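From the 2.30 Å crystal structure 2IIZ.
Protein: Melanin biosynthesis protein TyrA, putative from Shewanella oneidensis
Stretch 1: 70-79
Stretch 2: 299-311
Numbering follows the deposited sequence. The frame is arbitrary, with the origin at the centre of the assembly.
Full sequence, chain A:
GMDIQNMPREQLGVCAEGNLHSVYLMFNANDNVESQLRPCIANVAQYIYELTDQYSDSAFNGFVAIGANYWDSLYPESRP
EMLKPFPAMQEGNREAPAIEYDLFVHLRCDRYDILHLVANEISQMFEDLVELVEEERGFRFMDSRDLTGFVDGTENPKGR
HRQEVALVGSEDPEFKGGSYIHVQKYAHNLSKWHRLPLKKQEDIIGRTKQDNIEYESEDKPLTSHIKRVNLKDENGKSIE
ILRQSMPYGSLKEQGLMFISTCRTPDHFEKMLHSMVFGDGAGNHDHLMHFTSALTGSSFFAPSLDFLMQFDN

Stretch 1, residues 70-79: YWDSLYPESR
Stretch 2 (299-311) FFAPSLDFLMQFD

Aromatic side chains can join segments distant in sequence without any hydrogen bond between them, and the contact between residues 70-79 and 299-311 of TyrA is a compact example. The first stretch has a short helical segment running through Trp71 to Leu74, and Tyr75 N donates to Trp71 O at 2.6 Å. Tyr75 then leaves helical geometry (phi/psi -129/64) and opens a type I turn ending at Ser78, beyond which Arg79 is extended. The second stretch finishes a strand at 299-301, passes through Pro302 (-75/177) and enters a helix at Leu304, whose N-cap is Ser303: Ser303 is in the p rotamer, and Ser303 OG accepts from Phe306 N at 3.2 Å. The backbones stand well apart, with CA atoms 8.4 Å apart for Trp71 and Phe300 and 9.7 Å for Tyr75 and Leu307, and side chains bridge the gap. The CA-to-CB bonds of Trp71, Tyr75, Phe300, Phe306 and Phe310 point toward the other stretch; that of Leu307 is sideways, though its end comes nearer.

Trp71 (t, chi2 -92°) is anchored within its own stretch, Trp71 NE1 donating to Ser78 O at 2.8 Å in a nearly straight bond. Its six-membered ring receives the edge of Phe300 (t) in an offset edge-to-face pair, planes at 88°, while Pro302 CG lies at the indole edge, 4.0 Å from Trp71 CH2. Phe306 (t, chi2 85°) links the two main aromatics of the first stretch. Phe306 CE2 comes 3.7 Å from Trp71 CH2, the planes nearly parallel at 22° but slid apart, with ring centroids 5.6 Å apart; the Phe306 edge also meets one face of Tyr75, where Phe306 CE2 lies 3.8 Å from Tyr75 CD1.

Tyr75 (m, chi2 -71°) packs obliquely on Phe310 (m), planes at 43°, with Tyr75 CE1 and Phe310 CE2 3.3 Å apart. Tyr75 OH sits 3.3 Å from Leu307 CD2, a carbon, and finds no polar partner in the model: packing here buries a hydroxyl without satisfying it.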

# COMPACT_ATOMS: atom_id res chain seq x y z
N TYR A 70 -12.03 22.29 13.63
CA TYR A 70 -10.93 22.48 14.58
C TYR A 70 -10.17 23.78 14.37
O TYR A 70 -9.37 24.17 15.22
CB TYR A 70 -9.97 21.32 14.44
CG TYR A 70 -8.91 21.26 15.49
CD1 TYR A 70 -9.25 21.12 16.83
CD2 TYR A 70 -7.56 21.36 15.16
CE1 TYR A 70 -8.27 21.07 17.81
CE2 TYR A 70 -6.59 21.31 16.12
CZ TYR A 70 -6.94 21.16 17.45
OH TYR A 70 -5.97 21.11 18.41
N TRP A 71 -10.41 24.46 13.25
CA TRP A 71 -9.72 25.72 12.96
C TRP A 71 -9.71 26.64 14.18
O TRP A 71 -8.66 27.17 14.54
CB TRP A 71 -10.36 26.47 11.77
CG TRP A 71 -9.59 27.71 11.42
CD1 TRP A 71 -9.80 28.98 11.89
CD2 TRP A 71 -8.47 27.79 10.53
NE1 TRP A 71 -8.89 29.84 11.34
CE2 TRP A 71 -8.06 29.14 10.51
CE3 TRP A 71 -7.78 26.85 9.75
CZ2 TRP A 71 -6.99 29.57 9.73
CZ3 TRP A 71 -6.70 27.29 8.97
CH2 TRP A 71 -6.32 28.63 8.97
N ASP A 72 -10.87 26.82 14.80
CA ASP A 72 -11.02 27.81 15.89
C ASP A 72 -10.41 27.44 17.25
O ASP A 72 -10.28 28.30 18.12
CB ASP A 72 -12.49 28.17 16.04
CG ASP A 72 -13.00 28.95 14.85
OD1 ASP A 72 -12.19 29.62 14.19
OD2 ASP A 72 -14.22 28.88 14.57
N SER A 73 -10.05 26.18 17.43
CA SER A 73 -9.26 25.77 18.58
C SER A 73 -7.79 26.15 18.36
O SER A 73 -7.11 26.60 19.27
CB SER A 73 -9.40 24.27 18.79
OG SER A 73 -10.76 23.90 18.95
N LEU A 74 -7.33 25.95 17.12
CA LEU A 74 -5.95 26.25 16.73
C LEU A 74 -5.69 27.69 16.35
O LEU A 74 -4.65 28.23 16.70
CB LEU A 74 -5.54 25.41 15.52
CG LEU A 74 -4.72 24.14 15.71
CD1 LEU A 74 -4.32 23.63 14.33
CD2 LEU A 74 -3.50 24.35 16.59
N TYR A 75 -6.63 28.31 15.63
CA TYR A 75 -6.42 29.67 15.10
C TYR A 75 -7.60 30.61 15.43
O TYR A 75 -8.30 31.10 14.54
CB TYR A 75 -6.15 29.61 13.59
CG TYR A 75 -4.93 28.77 13.25
CD1 TYR A 75 -3.64 29.21 13.55
CD2 TYR A 75 -5.05 27.53 12.62
CE1 TYR A 75 -2.52 28.44 13.23
CE2 TYR A 75 -3.92 26.75 12.30
CZ TYR A 75 -2.67 27.21 12.61
OH TYR A 75 -1.57 26.45 12.29
N PRO A 76 -7.81 30.86 16.73
CA PRO A 76 -9.01 31.56 17.20
C PRO A 76 -9.13 33.05 16.80
O PRO A 76 -10.25 33.58 16.78
CB PRO A 76 -8.91 31.43 18.73
CG PRO A 76 -7.45 31.20 19.02
CD PRO A 76 -6.91 30.47 17.83
N GLU A 77 -8.00 33.69 16.49
CA GLU A 77 -7.95 35.13 16.21
C GLU A 77 -8.47 35.53 14.82
O GLU A 77 -8.92 36.66 14.62
CB GLU A 77 -6.51 35.66 16.38
CG GLU A 77 -6.11 35.97 17.83
CD GLU A 77 -4.62 36.26 17.99
OE1 GLU A 77 -3.79 35.53 17.40
OE2 GLU A 77 -4.28 37.22 18.72
N SER A 78 -8.41 34.60 13.88
CA SER A 78 -8.69 34.89 12.48
C SER A 78 -9.10 33.61 11.73
O SER A 78 -8.77 32.52 12.17
CB SER A 78 -7.46 35.50 11.81
OG SER A 78 -6.47 34.50 11.55
N ARG A 79 -9.80 33.77 10.61
CA ARG A 79 -10.41 32.66 9.87
C ARG A 79 -10.56 32.95 8.39
O ARG A 79 -10.87 34.09 8.01
CB ARG A 79 -11.82 32.43 10.36
CG ARG A 79 -11.95 31.48 11.50
CD ARG A 79 -13.40 31.43 11.91
NE ARG A 79 -14.24 30.87 10.86
CZ ARG A 79 -14.48 29.57 10.69
NH1 ARG A 79 -13.95 28.66 11.49
NH2 ARG A 79 -15.25 29.19 9.69
N PHE A 299 -11.53 20.92 4.87
CA PHE A 299 -10.27 21.43 5.42
C PHE A 299 -9.91 22.78 4.79
O PHE A 299 -10.48 23.18 3.77
CB PHE A 299 -9.08 20.49 5.13
CG PHE A 299 -9.27 19.06 5.53
CD1 PHE A 299 -8.98 18.63 6.82
CD2 PHE A 299 -9.72 18.13 4.61
CE1 PHE A 299 -9.15 17.29 7.18
CE2 PHE A 299 -9.89 16.79 4.96
CZ PHE A 299 -9.60 16.37 6.25
N PHE A 300 -8.96 23.47 5.41
CA PHE A 300 -8.27 24.59 4.76
C PHE A 300 -6.78 24.30 4.87
O PHE A 300 -6.27 23.99 5.94
CB PHE A 300 -8.61 25.95 5.40
CG PHE A 300 -8.21 27.16 4.56
CD1 PHE A 300 -8.99 27.57 3.49
CD2 PHE A 300 -7.06 27.87 4.83
CE1 PHE A 300 -8.63 28.67 2.72
CE2 PHE A 300 -6.69 28.96 4.07
CZ PHE A 300 -7.48 29.37 3.01
N ALA A 301 -6.10 24.41 3.73
CA ALA A 301 -4.66 24.28 3.62
C ALA A 301 -4.10 25.68 3.44
O ALA A 301 -4.15 26.24 2.35
CB ALA A 301 -4.30 23.41 2.44
N PRO A 302 -3.56 26.27 4.52
CA PRO A 302 -3.07 27.63 4.32
C PRO A 302 -1.75 27.69 3.54
O PRO A 302 -1.17 26.66 3.17
CB PRO A 302 -2.88 28.16 5.75
CG PRO A 302 -3.42 27.10 6.68
CD PRO A 302 -3.37 25.82 5.91
N SER A 303 -1.31 28.91 3.30
CA SER A 303 0.02 29.19 2.79
C SER A 303 0.98 28.81 3.88
O SER A 303 0.62 28.70 5.06
CB SER A 303 0.20 30.68 2.46
OG SER A 303 0.19 31.49 3.62
N LEU A 304 2.23 28.60 3.47
CA LEU A 304 3.29 28.24 4.39
C LEU A 304 3.45 29.38 5.38
O LEU A 304 3.58 29.17 6.58
CB LEU A 304 4.59 28.03 3.62
CG LEU A 304 5.74 27.40 4.40
CD1 LEU A 304 5.36 26.03 4.95
CD2 LEU A 304 6.96 27.28 3.52
N ASP A 305 3.41 30.59 4.85
CA ASP A 305 3.69 31.78 5.64
C ASP A 305 2.69 31.98 6.78
O ASP A 305 3.09 32.35 7.87
CB ASP A 305 3.75 33.00 4.74
CG ASP A 305 4.91 32.93 3.77
OD1 ASP A 305 4.81 32.23 2.74
OD2 ASP A 305 5.93 33.58 4.06
N PHE A 306 1.41 31.72 6.52
CA PHE A 306 0.44 31.74 7.61
C PHE A 306 0.76 30.75 8.74
O PHE A 306 0.74 31.11 9.92
CB PHE A 306 -0.98 31.44 7.13
CG PHE A 306 -1.97 31.47 8.24
CD1 PHE A 306 -2.55 32.68 8.62
CD2 PHE A 306 -2.31 30.32 8.92
CE1 PHE A 306 -3.46 32.73 9.66
CE2 PHE A 306 -3.22 30.35 9.96
CZ PHE A 306 -3.80 31.57 10.33
N LEU A 307 1.06 29.51 8.37
CA LEU A 307 1.34 28.46 9.35
C LEU A 307 2.57 28.75 10.21
O LEU A 307 2.62 28.35 11.38
CB LEU A 307 1.53 27.12 8.64
CG LEU A 307 0.27 26.50 8.02
CD2 LEU A 307 -0.67 26.03 9.11
N MSE A 308 3.54 29.44 9.62
CA MSE A 308 4.84 29.69 10.25
C MSE A 308 4.93 30.87 11.23
O MSE A 308 5.89 30.99 11.99
CB MSE A 308 5.90 29.86 9.17
CG MSE A 308 6.28 28.58 8.48
SE MSE A 308 7.74 28.99 7.31
CE MSE A 308 8.23 27.29 6.93
N GLN A 309 3.95 31.76 11.21
CA GLN A 309 4.01 32.93 12.08
C GLN A 309 3.83 32.62 13.58
O GLN A 309 3.56 33.53 14.36
CB GLN A 309 2.97 33.95 11.62
CG GLN A 309 1.54 33.56 11.94
CD GLN A 309 0.53 34.21 11.03
OE1 GLN A 309 0.62 35.39 10.72
NE2 GLN A 309 -0.45 33.43 10.59
N PHE A 310 3.98 31.36 13.99
CA PHE A 310 3.63 30.94 15.35
C PHE A 310 4.77 30.23 16.10
O PHE A 310 5.36 29.26 15.60
CB PHE A 310 2.37 30.06 15.33
CG PHE A 310 1.13 30.77 14.81
CD1 PHE A 310 0.52 31.78 15.56
CD2 PHE A 310 0.58 30.45 13.57
CE1 PHE A 310 -0.62 32.44 15.09
CE2 PHE A 310 -0.56 31.10 13.09
CZ PHE A 310 -1.15 32.10 13.85
N ASP A 311 5.05 30.75 17.31
CA ASP A 311 6.12 30.29 18.22
C ASP A 311 7.41 29.87 17.51
O ASP A 311 8.48 30.38 17.82
CB ASP A 311 5.63 29.16 19.13